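PDB 6B9R: hydroxyethylphosphonate dioxygenase from Streptomyces albus, which probably uses a mononuclear non-haem iron centre and dioxygen to cleave the carbon-carbon bond of 2-hydroxyethylphosphonate, yielding hydroxymethylphosphonate. Local coordinates for residues Arg99-Gly104 and Tyr109-Thr114; Asp113-Arg118 and His364-Val369; Thr155-Val158 and Asn162-Phe165; His190-Arg195 and Ala201-Leu206. All blocks are in the same frame, centred on the assembly; numbering follows the deposited sequence.

Contact 1: Arg99-Gly104 and Tyr109-Thr114; sequences RIIERG and YEYRDT. With 2HE ((2-hydroxyethyl)phosphonic acid), chain F.
Arg103 has CG anti to its own carbonyl carbon (chi1 -64°) and runs straight from CG to NE, which lifts its guanidinium to the ring of Tyr109. CE2 of Tyr109 lies over one face of the guanidinium, 3.6 Å from NH2 of Arg103 and offset toward the rim, with the two planes 73° apart. That NH2 also donates in its own plane to O1 of the (2-hydroxyethyl)phosphonic acid at 2.8 Å. Tyr111 OH donates a very short bond, 2.5 Å, to O2 of the same phosphonate, which lies near the ring plane at its edge. One water takes bonds from Arg103 NH1 and Tyr109 OH and donates to O1; another links Arg103 NH2 to Tyr111 OH. Tyr109 OH also bonds Phe192 N. All this hangs from an antiparallel beta hairpin, strands 99-103 and 106-113, at one end of a seven-stranded cupin sheet. Paired backbone bonds join Arg99 with Tyr111 and Ile101 with Tyr109, and these four side chains lie on one face, where the tyrosines meet the substrate and Arg99 and Ile101 the second subunit. CD1 of Ile101 packs 3.6 Å from CE1 of Tyr111. Farther along, bends at chi2 and chi3 fold Arg99 back, so that CB of Tyr111 covers a face of its guanidinium while NH2 of Arg99 makes a 2.9 Å salt bridge to Asp113 OD1 and another to Glu125. Arg30 of the second subunit takes Asp113 OD2.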
# COMPACT_ATOMS: atom_id res chain seq x y z
N ARG A 99 21.80 -22.03 -10.75
CA ARG A 99 21.03 -23.21 -10.42
C ARG A 99 20.52 -23.83 -11.71
O ARG A 99 19.93 -23.14 -12.54
CB ARG A 99 19.83 -22.89 -9.52
CG ARG A 99 20.14 -22.70 -8.06
CD ARG A 99 19.36 -21.54 -7.49
NE ARG A 99 19.85 -20.28 -8.04
CZ ARG A 99 19.11 -19.34 -8.60
NH1 ARG A 99 17.79 -19.49 -8.68
NH2 ARG A 99 19.69 -18.25 -9.06
N ILE A 100 20.75 -25.13 -11.88
CA ILE A 100 20.19 -25.89 -12.99
C ILE A 100 19.09 -26.76 -12.42
O ILE A 100 19.30 -27.47 -11.43
CB ILE A 100 21.26 -26.73 -13.70
CG1 ILE A 100 22.28 -25.83 -14.39
CG2 ILE A 100 20.59 -27.68 -14.70
CD1 ILE A 100 23.54 -26.53 -14.79
N ILE A 101 17.91 -26.69 -13.02
CA ILE A 101 16.76 -27.47 -12.58
C ILE A 101 16.32 -28.36 -13.73
O ILE A 101 16.17 -27.89 -14.87
CB ILE A 101 15.61 -26.58 -12.08
CG1 ILE A 101 16.06 -25.81 -10.84
CG2 ILE A 101 14.38 -27.42 -11.78
CD1 ILE A 101 14.95 -25.11 -10.10
N GLU A 102 16.13 -29.64 -13.43
CA GLU A 102 15.68 -30.61 -14.41
C GLU A 102 14.17 -30.74 -14.36
O GLU A 102 13.56 -30.63 -13.29
CB GLU A 102 16.33 -31.98 -14.15
CG GLU A 102 17.83 -31.92 -13.99
CD GLU A 102 18.49 -33.26 -14.28
OE1 GLU A 102 19.70 -33.28 -14.59
OE2 GLU A 102 17.79 -34.30 -14.20
N ARG A 103 13.57 -30.95 -15.52
CA ARG A 103 12.15 -31.21 -15.63
C ARG A 103 11.94 -32.23 -16.73
O ARG A 103 12.56 -32.14 -17.80
CB ARG A 103 11.34 -29.95 -15.97
CG ARG A 103 11.36 -28.86 -14.91
CD ARG A 103 10.47 -27.71 -15.37
NE ARG A 103 10.52 -26.55 -14.49
CZ ARG A 103 9.81 -25.45 -14.69
NH1 ARG A 103 9.01 -25.37 -15.75
NH2 ARG A 103 9.90 -24.42 -13.85
N GLY A 104 11.06 -33.20 -16.48
CA GLY A 104 10.83 -34.22 -17.49
C GLY A 104 12.05 -35.05 -17.81
O GLY A 104 12.21 -35.47 -18.96
N TYR A 109 16.11 -25.60 -17.22
CA TYR A 109 16.50 -24.20 -17.10
C TYR A 109 17.81 -24.11 -16.32
O TYR A 109 18.08 -24.93 -15.44
CB TYR A 109 15.47 -23.36 -16.33
CG TYR A 109 14.10 -23.19 -16.93
CD1 TYR A 109 13.92 -22.90 -18.27
CD2 TYR A 109 12.97 -23.29 -16.12
CE1 TYR A 109 12.65 -22.73 -18.80
CE2 TYR A 109 11.70 -23.13 -16.64
CZ TYR A 109 11.54 -22.84 -17.98
OH TYR A 109 10.27 -22.67 -18.48
N GLU A 110 18.63 -23.11 -16.65
CA GLU A 110 19.65 -22.62 -15.74
C GLU A 110 19.26 -21.22 -15.29
O GLU A 110 19.04 -20.34 -16.13
CB GLU A 110 21.05 -22.57 -16.37
CG GLU A 110 22.09 -22.05 -15.36
CD GLU A 110 23.47 -21.79 -15.95
OE1 GLU A 110 23.64 -21.91 -17.18
OE2 GLU A 110 24.39 -21.45 -15.17
N TYR A 111 19.18 -21.03 -13.97
CA TYR A 111 18.83 -19.76 -13.36
C TYR A 111 20.08 -19.06 -12.83
O TYR A 111 20.97 -19.70 -12.28
CB TYR A 111 17.87 -19.93 -12.17
CG TYR A 111 16.54 -20.59 -12.43
CD1 TYR A 111 16.41 -21.97 -12.40
CD2 TYR A 111 15.40 -19.82 -12.64
CE1 TYR A 111 15.18 -22.57 -12.60
CE2 TYR A 111 14.16 -20.42 -12.84
CZ TYR A 111 14.07 -21.80 -12.82
OH TYR A 111 12.84 -22.40 -13.01
N ARG A 112 20.10 -17.73 -12.96
CA ARG A 112 21.14 -16.90 -12.36
C ARG A 112 20.49 -15.65 -11.77
O ARG A 112 19.70 -14.99 -12.46
CB ARG A 112 22.22 -16.51 -13.39
CG ARG A 112 23.05 -17.69 -13.89
CD ARG A 112 24.13 -17.25 -14.86
NE ARG A 112 24.72 -18.39 -15.55
CZ ARG A 112 25.43 -18.30 -16.67
NH1 ARG A 112 25.65 -17.11 -17.23
NH2 ARG A 112 25.92 -19.40 -17.23
N ASP A 113 20.82 -15.33 -10.52
CA ASP A 113 20.36 -14.07 -9.96
C ASP A 113 21.00 -12.90 -10.68
O ASP A 113 22.16 -12.95 -11.10
CB ASP A 113 20.73 -13.94 -8.48
CG ASP A 113 20.10 -14.99 -7.61
OD1 ASP A 113 19.09 -15.59 -8.01
OD2 ASP A 113 20.65 -15.23 -6.53
N THR A 114 20.24 -11.80 -10.77
CA THR A 114 20.78 -10.49 -11.10
C THR A 114 20.41 -9.52 -9.97
O THR A 114 19.92 -9.93 -8.92
CB THR A 114 20.30 -10.04 -12.49
OG1 THR A 114 18.87 -9.96 -12.52
CG2 THR A 114 20.75 -11.02 -13.55
O3 2HE F . 8.87 -19.39 -13.61
P 2HE F . 9.72 -20.50 -14.10
O1 2HE F . 8.84 -21.84 -14.29
O2 2HE F . 10.94 -20.80 -13.08
CA 2HE F . 10.37 -19.95 -15.69
CB 2HE F . 10.69 -18.47 -15.56
O4 2HE F . 9.50 -17.66 -15.63
O HOH W 1 8.20 -22.64 -16.52
O HOH W 2 12.38 -24.93 -12.46

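Contact 2: Asp113-Arg118 and His364-Val369; sequences DTAMSR and HQYLYV
In this bicupin protein, the loop that follows strand 106-113 of one seven-stranded sheet passes beside strand 364-369 of the other, and Thr114 and Ala115 meet Tyr366 there. The only hydrogen bond between the two segments runs from Tyr366 OH to Thr114 OG1, 2.7 Å long. With OG1 between its backbone N and carbonyl carbon (chi1 60°), Thr114 offers it to the tyrosine hydroxyl, their side chains crossing at about a right angle. OG1 is also bonded to Pro124 O, which makes it a link between the tyrosine and the next strand. Ala115 O lies in the plane of the Tyr366 ring, at its edge, 3.6 Å from CD2 of Tyr366; buried here, this carbonyl has no hydrogen-bond partner in the model. CB of Ala115 adds a looser apolar touch, 4.4 Å from CE2 of Tyr366, and CG2 of Thr114 comes within 4.2 Å of CE1 of Tyr368. A phenylalanine in place of Tyr366 would probably keep the ring packing but leave Thr114 OG1 without its donor from strand 364-369. Around the contact, strand 364-369 runs between strands 395-398 and 412-419, Ser395 touches both Thr114 and Tyr366, and Pro124 of strand 123-129 packs on the Tyr366 ring.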
# COMPACT_ATOMS: atom_id res chain seq x y z
N ASP A 113 20.82 -15.33 -10.52
CA ASP A 113 20.36 -14.07 -9.96
C ASP A 113 21.00 -12.90 -10.68
O ASP A 113 22.16 -12.95 -11.10
CB ASP A 113 20.73 -13.94 -8.48
CG ASP A 113 20.10 -14.99 -7.61
OD1 ASP A 113 19.09 -15.59 -8.01
OD2 ASP A 113 20.65 -15.23 -6.53
N THR A 114 20.24 -11.80 -10.77
CA THR A 114 20.78 -10.49 -11.10
C THR A 114 20.41 -9.52 -9.97
O THR A 114 19.92 -9.93 -8.92
CB THR A 114 20.30 -10.04 -12.49
OG1 THR A 114 18.87 -9.96 -12.52
CG2 THR A 114 20.75 -11.02 -13.55
N ALA A 115 20.67 -8.23 -10.19
CA ALA A 115 20.68 -7.27 -9.08
C ALA A 115 19.33 -7.22 -8.36
O ALA A 115 18.29 -7.04 -8.98
CB ALA A 115 21.04 -5.87 -9.59
N MET A 116 19.38 -7.38 -7.04
CA MET A 116 18.21 -7.37 -6.17
C MET A 116 18.49 -6.53 -4.94
O MET A 116 19.64 -6.17 -4.67
CB MET A 116 17.84 -8.78 -5.70
CG MET A 116 17.22 -9.60 -6.74
SD MET A 116 16.69 -11.21 -6.16
CE MET A 116 18.18 -12.16 -6.45
N SER A 117 17.44 -6.25 -4.17
CA SER A 117 17.58 -5.46 -2.96
C SER A 117 16.46 -5.78 -1.98
O SER A 117 15.32 -6.03 -2.38
CB SER A 117 17.55 -3.96 -3.28
OG SER A 117 17.51 -3.18 -2.09
N ARG A 118 16.80 -5.75 -0.68
CA ARG A 118 15.79 -5.88 0.36
C ARG A 118 14.86 -4.68 0.42
O ARG A 118 13.85 -4.72 1.14
CB ARG A 118 16.47 -6.10 1.70
CG ARG A 118 17.23 -7.43 1.76
CD ARG A 118 18.14 -7.49 2.98
NE ARG A 118 18.96 -8.70 3.00
CZ ARG A 118 20.09 -8.86 2.30
NH1 ARG A 118 20.53 -7.89 1.52
NH2 ARG A 118 20.78 -9.99 2.40
N HIS A 364 11.35 2.42 -8.40
CA HIS A 364 12.58 1.63 -8.37
C HIS A 364 13.04 1.39 -9.80
O HIS A 364 12.23 1.30 -10.71
CB HIS A 364 12.34 0.28 -7.70
CG HIS A 364 11.90 0.36 -6.27
ND1 HIS A 364 12.79 0.41 -5.23
CD2 HIS A 364 10.67 0.38 -5.72
CE1 HIS A 364 12.13 0.46 -4.09
NE2 HIS A 364 10.83 0.44 -4.36
N GLN A 365 14.35 1.21 -10.00
CA GLN A 365 14.84 0.85 -11.33
C GLN A 365 15.79 -0.33 -11.27
O GLN A 365 16.59 -0.46 -10.34
CB GLN A 365 15.53 2.03 -12.02
CG GLN A 365 14.62 3.25 -12.11
CD GLN A 365 15.23 4.37 -12.90
OE1 GLN A 365 15.43 4.25 -14.11
NE2 GLN A 365 15.54 5.47 -12.21
N TYR A 366 15.71 -1.17 -12.30
CA TYR A 366 16.60 -2.31 -12.51
C TYR A 366 17.22 -2.16 -13.89
O TYR A 366 16.52 -1.87 -14.86
CB TYR A 366 15.82 -3.63 -12.38
CG TYR A 366 16.54 -4.84 -12.93
CD1 TYR A 366 16.43 -5.18 -14.28
CD2 TYR A 366 17.31 -5.66 -12.11
CE1 TYR A 366 17.08 -6.28 -14.80
CE2 TYR A 366 17.97 -6.76 -12.62
CZ TYR A 366 17.85 -7.07 -13.97
OH TYR A 366 18.48 -8.17 -14.50
N LEU A 367 18.53 -2.35 -13.99
CA LEU A 367 19.25 -2.23 -15.25
C LEU A 367 20.00 -3.52 -15.52
O LEU A 367 20.49 -4.17 -14.60
CB LEU A 367 20.24 -1.06 -15.22
CG LEU A 367 19.75 0.31 -14.77
CD1 LEU A 367 20.92 1.30 -14.78
CD2 LEU A 367 18.62 0.80 -15.66
N TYR A 368 20.08 -3.90 -16.80
CA TYR A 368 20.85 -5.08 -17.19
C TYR A 368 21.49 -4.78 -18.54
O TYR A 368 20.80 -4.35 -19.46
CB TYR A 368 19.95 -6.32 -17.29
CG TYR A 368 20.69 -7.56 -17.75
CD1 TYR A 368 21.31 -8.40 -16.84
CD2 TYR A 368 20.79 -7.88 -19.11
CE1 TYR A 368 22.02 -9.53 -17.27
CE2 TYR A 368 21.47 -9.00 -19.54
CZ TYR A 368 22.09 -9.82 -18.61
OH TYR A 368 22.78 -10.93 -19.06
N VAL A 369 22.81 -4.97 -18.65
CA VAL A 369 23.53 -4.55 -19.85
C VAL A 369 23.45 -5.67 -20.88
O VAL A 369 24.07 -6.72 -20.72
CB VAL A 369 24.99 -4.18 -19.56
CG1 VAL A 369 25.72 -3.89 -20.88
CG2 VAL A 369 25.04 -2.97 -18.65

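Contact 3: Thr155-Val158 and Asn162-Phe165; sequences TYFV and NYYF
Phe157 and Tyr163 meet across the inside of a cupin barrel. Strands 152-158 and 161-167 follow one another in the chain but do not pair: the first belongs to the seven-stranded sheet, the second is the middle strand of a three-stranded one, and even their nearest alpha carbons, those of Phe157 and Asn162, lie 9.2 Å apart. Side chains therefore bridge the distance. Phe157 leaves its strand at CB with CG anti to the carbonyl carbon (chi1 -64°), which aims the ring at the opposite sheet. The methyl CG2 of Thr155, two residues back on the same strand, lies above one face of the Phe157 ring, toward its rim. Partway along the ring, CD1 packs against Ile203 of the neighbouring strand and CE1 against the ring of Phe192. CE1 also begins to touch the partner strand, 4.1 Å from CB of Tyr163. At the far end CZ makes the closest approach, 3.9 Å from that same CB and 4.0 Å from CG of Tyr163. The two rings form an offset edge-to-face pair, the edge of Phe157 directed at the face of Tyr163, with centroids 5.9 Å apart and planes at 63°. Tyr163 presents that face with its own CG anti to the backbone N (chi1 -179°), and its ring also meets Phe192 and His190, so the pair forms packing just behind the iron site. On the other side of strand 161-167, Tyr164 OH is bonded to Thr193 OG1 and receives a weak bond of 3.3 Å from Asn162 ND2.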
# COMPACT_ATOMS: atom_id res chain seq x y z
N THR A 155 9.04 -10.30 -19.03
CA THR A 155 10.05 -11.14 -19.63
C THR A 155 10.56 -10.50 -20.90
O THR A 155 9.77 -10.07 -21.74
CB THR A 155 9.49 -12.54 -19.92
OG1 THR A 155 9.00 -13.11 -18.70
CG2 THR A 155 10.59 -13.42 -20.47
N TYR A 156 11.88 -10.43 -21.03
CA TYR A 156 12.56 -9.96 -22.23
C TYR A 156 13.27 -11.14 -22.89
O TYR A 156 13.98 -11.88 -22.21
CB TYR A 156 13.57 -8.87 -21.88
CG TYR A 156 14.32 -8.36 -23.07
CD1 TYR A 156 13.80 -7.34 -23.84
CD2 TYR A 156 15.55 -8.91 -23.43
CE1 TYR A 156 14.50 -6.86 -24.95
CE2 TYR A 156 16.24 -8.45 -24.54
CZ TYR A 156 15.71 -7.43 -25.29
OH TYR A 156 16.41 -6.97 -26.39
N PHE A 157 13.07 -11.32 -24.20
CA PHE A 157 13.55 -12.51 -24.91
C PHE A 157 14.84 -12.24 -25.68
O PHE A 157 14.98 -11.20 -26.33
CB PHE A 157 12.47 -13.03 -25.86
CG PHE A 157 11.23 -13.50 -25.17
CD1 PHE A 157 11.15 -14.79 -24.68
CD2 PHE A 157 10.15 -12.65 -25.00
CE1 PHE A 157 10.00 -15.24 -24.04
CE2 PHE A 157 8.99 -13.08 -24.36
CZ PHE A 157 8.92 -14.38 -23.87
N VAL A 158 15.78 -13.18 -25.60
CA VAL A 158 17.00 -13.17 -26.41
C VAL A 158 17.06 -14.49 -27.17
O VAL A 158 17.06 -15.57 -26.56
CB VAL A 158 18.27 -12.97 -25.57
CG1 VAL A 158 19.50 -13.00 -26.48
CG2 VAL A 158 18.21 -11.66 -24.76
N ASN A 162 10.67 -20.01 -27.40
CA ASN A 162 9.22 -20.19 -27.47
C ASN A 162 8.61 -19.89 -26.10
O ASN A 162 9.11 -20.37 -25.08
CB ASN A 162 8.86 -21.62 -27.90
CG ASN A 162 8.86 -21.80 -29.39
OD1 ASN A 162 9.09 -20.84 -30.14
ND2 ASN A 162 8.61 -23.02 -29.85
N TYR A 163 7.53 -19.11 -26.10
CA TYR A 163 6.80 -18.74 -24.90
C TYR A 163 5.48 -19.52 -24.86
O TYR A 163 4.69 -19.45 -25.80
CB TYR A 163 6.52 -17.24 -24.86
CG TYR A 163 5.79 -16.78 -23.62
CD1 TYR A 163 6.28 -17.08 -22.36
CD2 TYR A 163 4.60 -16.07 -23.71
CE1 TYR A 163 5.62 -16.68 -21.22
CE2 TYR A 163 3.92 -15.67 -22.55
CZ TYR A 163 4.45 -15.97 -21.33
OH TYR A 163 3.79 -15.57 -20.18
N TYR A 164 5.26 -20.25 -23.78
CA TYR A 164 4.05 -21.04 -23.58
C TYR A 164 3.26 -20.46 -22.42
O TYR A 164 3.84 -20.09 -21.40
CB TYR A 164 4.39 -22.50 -23.30
CG TYR A 164 5.27 -23.13 -24.34
CD1 TYR A 164 6.65 -22.94 -24.33
CD2 TYR A 164 4.73 -23.93 -25.34
CE1 TYR A 164 7.46 -23.51 -25.30
CE2 TYR A 164 5.53 -24.50 -26.31
CZ TYR A 164 6.89 -24.29 -26.28
OH TYR A 164 7.69 -24.87 -27.24
N PHE A 165 1.95 -20.37 -22.58
CA PHE A 165 1.15 -19.76 -21.52
C PHE A 165 -0.25 -20.34 -21.50
O PHE A 165 -0.78 -20.74 -22.54
CB PHE A 165 1.11 -18.23 -21.66
CG PHE A 165 0.67 -17.73 -23.01
CD1 PHE A 165 1.57 -17.64 -24.06
CD2 PHE A 165 -0.63 -17.29 -23.21
CE1 PHE A 165 1.17 -17.15 -25.29
CE2 PHE A 165 -1.03 -16.79 -24.43
CZ PHE A 165 -0.13 -16.73 -25.48

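Contact 4: His190-Arg195 and Ala201-Leu206; sequences HSFTAR and AYILAL. With FE (Fe (III) ion), chain E; 2HE ((2-hydroxyethyl)phosphonic acid), chain F.
Phe192 and Ile203 close the gap between two strands of a cupin barrel that run nearly antiparallel without pairing: 190-194 edges the three-stranded sheet, and 202-208 lies within the seven-stranded one. The tight part is apolar. Ile203 keeps CG1 between its backbone N and carbonyl carbon (chi1 65°), and from there CD1 reaches over the middle of the Phe192 ring, 3.5 Å from the centroid and 12° off the normal, a well-centred CH-pi contact. Nearer the loop that joins the strands, CB of Ala194 meets CB of Ala201 at 3.6 Å; two such small residues let the backbones draw close. Phe157 and Met129 pack against both Phe192 and Ile203. Toward the other end the strands spread, and His190 and Ala205 no longer touch; here the iron, the substrate and a water take over. NE2 of His190 binds the iron at 2.2 Å, and His149 and Gln153 supply the other protein ligands. The (2-hydroxyethyl)phosphonic acid chelates the metal through its hydroxyl O4 at 2.2 Å and its phosphonate oxygen O3 at 2.5 Å. An alanine at Phe192 would probably leave CD1 of Ile203 without a ring to rest on and open a gap beside the chelating hydroxyl. Water 3 is the sixth ligand, 2.6 Å from the iron, while the edge of the Phe192 ring brings CE1 to 3.4 Å from O4 of the substrate.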
# COMPACT_ATOMS: atom_id res chain seq x y z
N HIS A 190 3.19 -20.92 -17.13
CA HIS A 190 3.92 -20.64 -18.36
C HIS A 190 5.18 -21.51 -18.43
O HIS A 190 5.56 -22.17 -17.47
CB HIS A 190 4.27 -19.15 -18.47
CG HIS A 190 5.00 -18.59 -17.29
ND1 HIS A 190 4.37 -18.19 -16.14
CD2 HIS A 190 6.32 -18.36 -17.09
CE1 HIS A 190 5.27 -17.75 -15.28
NE2 HIS A 190 6.46 -17.83 -15.84
N SER A 191 5.78 -21.52 -19.63
CA SER A 191 7.02 -22.26 -19.86
C SER A 191 7.79 -21.60 -21.00
O SER A 191 7.27 -20.75 -21.73
CB SER A 191 6.74 -23.73 -20.18
OG SER A 191 7.94 -24.49 -20.13
N PHE A 192 9.06 -22.01 -21.14
CA PHE A 192 9.94 -21.52 -22.20
C PHE A 192 10.79 -22.67 -22.73
O PHE A 192 11.28 -23.48 -21.95
CB PHE A 192 10.88 -20.42 -21.72
CG PHE A 192 10.21 -19.29 -21.02
CD1 PHE A 192 9.99 -19.35 -19.64
CD2 PHE A 192 9.83 -18.15 -21.71
CE1 PHE A 192 9.39 -18.30 -18.96
CE2 PHE A 192 9.22 -17.08 -21.03
CZ PHE A 192 9.00 -17.17 -19.65
N THR A 193 10.95 -22.72 -24.05
CA THR A 193 11.86 -23.64 -24.71
C THR A 193 12.68 -22.88 -25.75
O THR A 193 12.39 -21.73 -26.07
CB THR A 193 11.11 -24.79 -25.40
OG1 THR A 193 10.29 -24.25 -26.43
CG2 THR A 193 10.23 -25.55 -24.40
N ALA A 194 13.70 -23.55 -26.29
CA ALA A 194 14.49 -23.01 -27.40
C ALA A 194 14.09 -23.70 -28.69
O ALA A 194 13.95 -24.93 -28.72
CB ALA A 194 15.99 -23.19 -27.15
N ARG A 195 13.92 -22.92 -29.76
CA ARG A 195 13.65 -23.50 -31.07
C ARG A 195 14.89 -24.05 -31.74
O ARG A 195 14.78 -24.73 -32.76
CB ARG A 195 13.01 -22.45 -32.00
CG ARG A 195 11.58 -22.11 -31.65
CD ARG A 195 10.88 -21.33 -32.75
NE ARG A 195 11.58 -20.10 -33.12
CZ ARG A 195 11.58 -18.99 -32.39
NH1 ARG A 195 12.25 -17.92 -32.82
NH2 ARG A 195 10.94 -18.94 -31.22
N ALA A 201 19.75 -18.86 -26.34
CA ALA A 201 18.30 -18.73 -26.15
C ALA A 201 18.05 -18.58 -24.66
O ALA A 201 18.21 -19.55 -23.91
CB ALA A 201 17.55 -19.95 -26.71
N TYR A 202 17.71 -17.37 -24.23
CA TYR A 202 17.52 -17.12 -22.81
C TYR A 202 16.58 -15.94 -22.62
O TYR A 202 16.19 -15.27 -23.59
CB TYR A 202 18.85 -16.91 -22.09
CG TYR A 202 19.67 -15.71 -22.55
CD1 TYR A 202 20.59 -15.83 -23.59
CD2 TYR A 202 19.56 -14.48 -21.92
CE1 TYR A 202 21.35 -14.75 -24.00
CE2 TYR A 202 20.32 -13.40 -22.32
CZ TYR A 202 21.21 -13.54 -23.37
OH TYR A 202 21.98 -12.46 -23.77
N ILE A 203 16.19 -15.71 -21.37
CA ILE A 203 15.30 -14.61 -21.02
C ILE A 203 15.86 -13.87 -19.82
O ILE A 203 16.62 -14.41 -19.02
CB ILE A 203 13.86 -15.07 -20.73
CG1 ILE A 203 13.81 -15.95 -19.46
CG2 ILE A 203 13.24 -15.78 -21.94
CD1 ILE A 203 12.43 -16.51 -19.17
N LEU A 204 15.47 -12.61 -19.71
CA LEU A 204 15.55 -11.88 -18.46
C LEU A 204 14.13 -11.89 -17.91
O LEU A 204 13.27 -11.15 -18.40
CB LEU A 204 16.10 -10.46 -18.65
CG LEU A 204 17.63 -10.30 -18.74
CD1 LEU A 204 18.30 -10.65 -17.42
CD2 LEU A 204 18.23 -11.13 -19.87
N ALA A 205 13.89 -12.77 -16.94
CA ALA A 205 12.60 -12.95 -16.29
C ALA A 205 12.58 -12.04 -15.06
O ALA A 205 13.07 -12.42 -13.99
CB ALA A 205 12.37 -14.41 -15.90
N LEU A 206 12.04 -10.84 -15.23
CA LEU A 206 12.07 -9.82 -14.18
C LEU A 206 10.72 -9.85 -13.45
O LEU A 206 9.79 -9.10 -13.75
CB LEU A 206 12.36 -8.44 -14.80
CG LEU A 206 13.53 -8.36 -15.80
CD1 LEU A 206 13.82 -6.92 -16.22
CD2 LEU A 206 14.79 -9.04 -15.27
FE FE E . 7.85 -17.25 -14.28
O3 2HE F . 8.87 -19.39 -13.61
P 2HE F . 9.72 -20.50 -14.10
O1 2HE F . 8.84 -21.84 -14.29
O2 2HE F . 10.94 -20.80 -13.08
CA 2HE F . 10.37 -19.95 -15.69
CB 2HE F . 10.69 -18.47 -15.56
O4 2HE F . 9.50 -17.66 -15.63
O HOH W 3 10.03 -16.37 -13.28

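Overall arrangement
Contacts 1 and 4 both touch the substrate: the first grips the phosphonate, the second holds the iron and the chelating end. Their centres are 11 Å apart, and they join where Tyr109 OH, 3.0 Å from Phe192 N, is probably hydrogen-bonded to it. Contact 3 lies next to contact 4, centres only about 5 Å apart, with Asn162 N 2.8 Å from Thr193 O, a probable hydrogen bond between adjacent strands. Contact 2 is farther out, the side chain of Thr114 about 12 Å from the substrate. It shares Asp113 and Thr114 with contact 1 and reaches contact 4 through packing of Tyr366 CE1 on Leu206 CD1 at 3.6 Å.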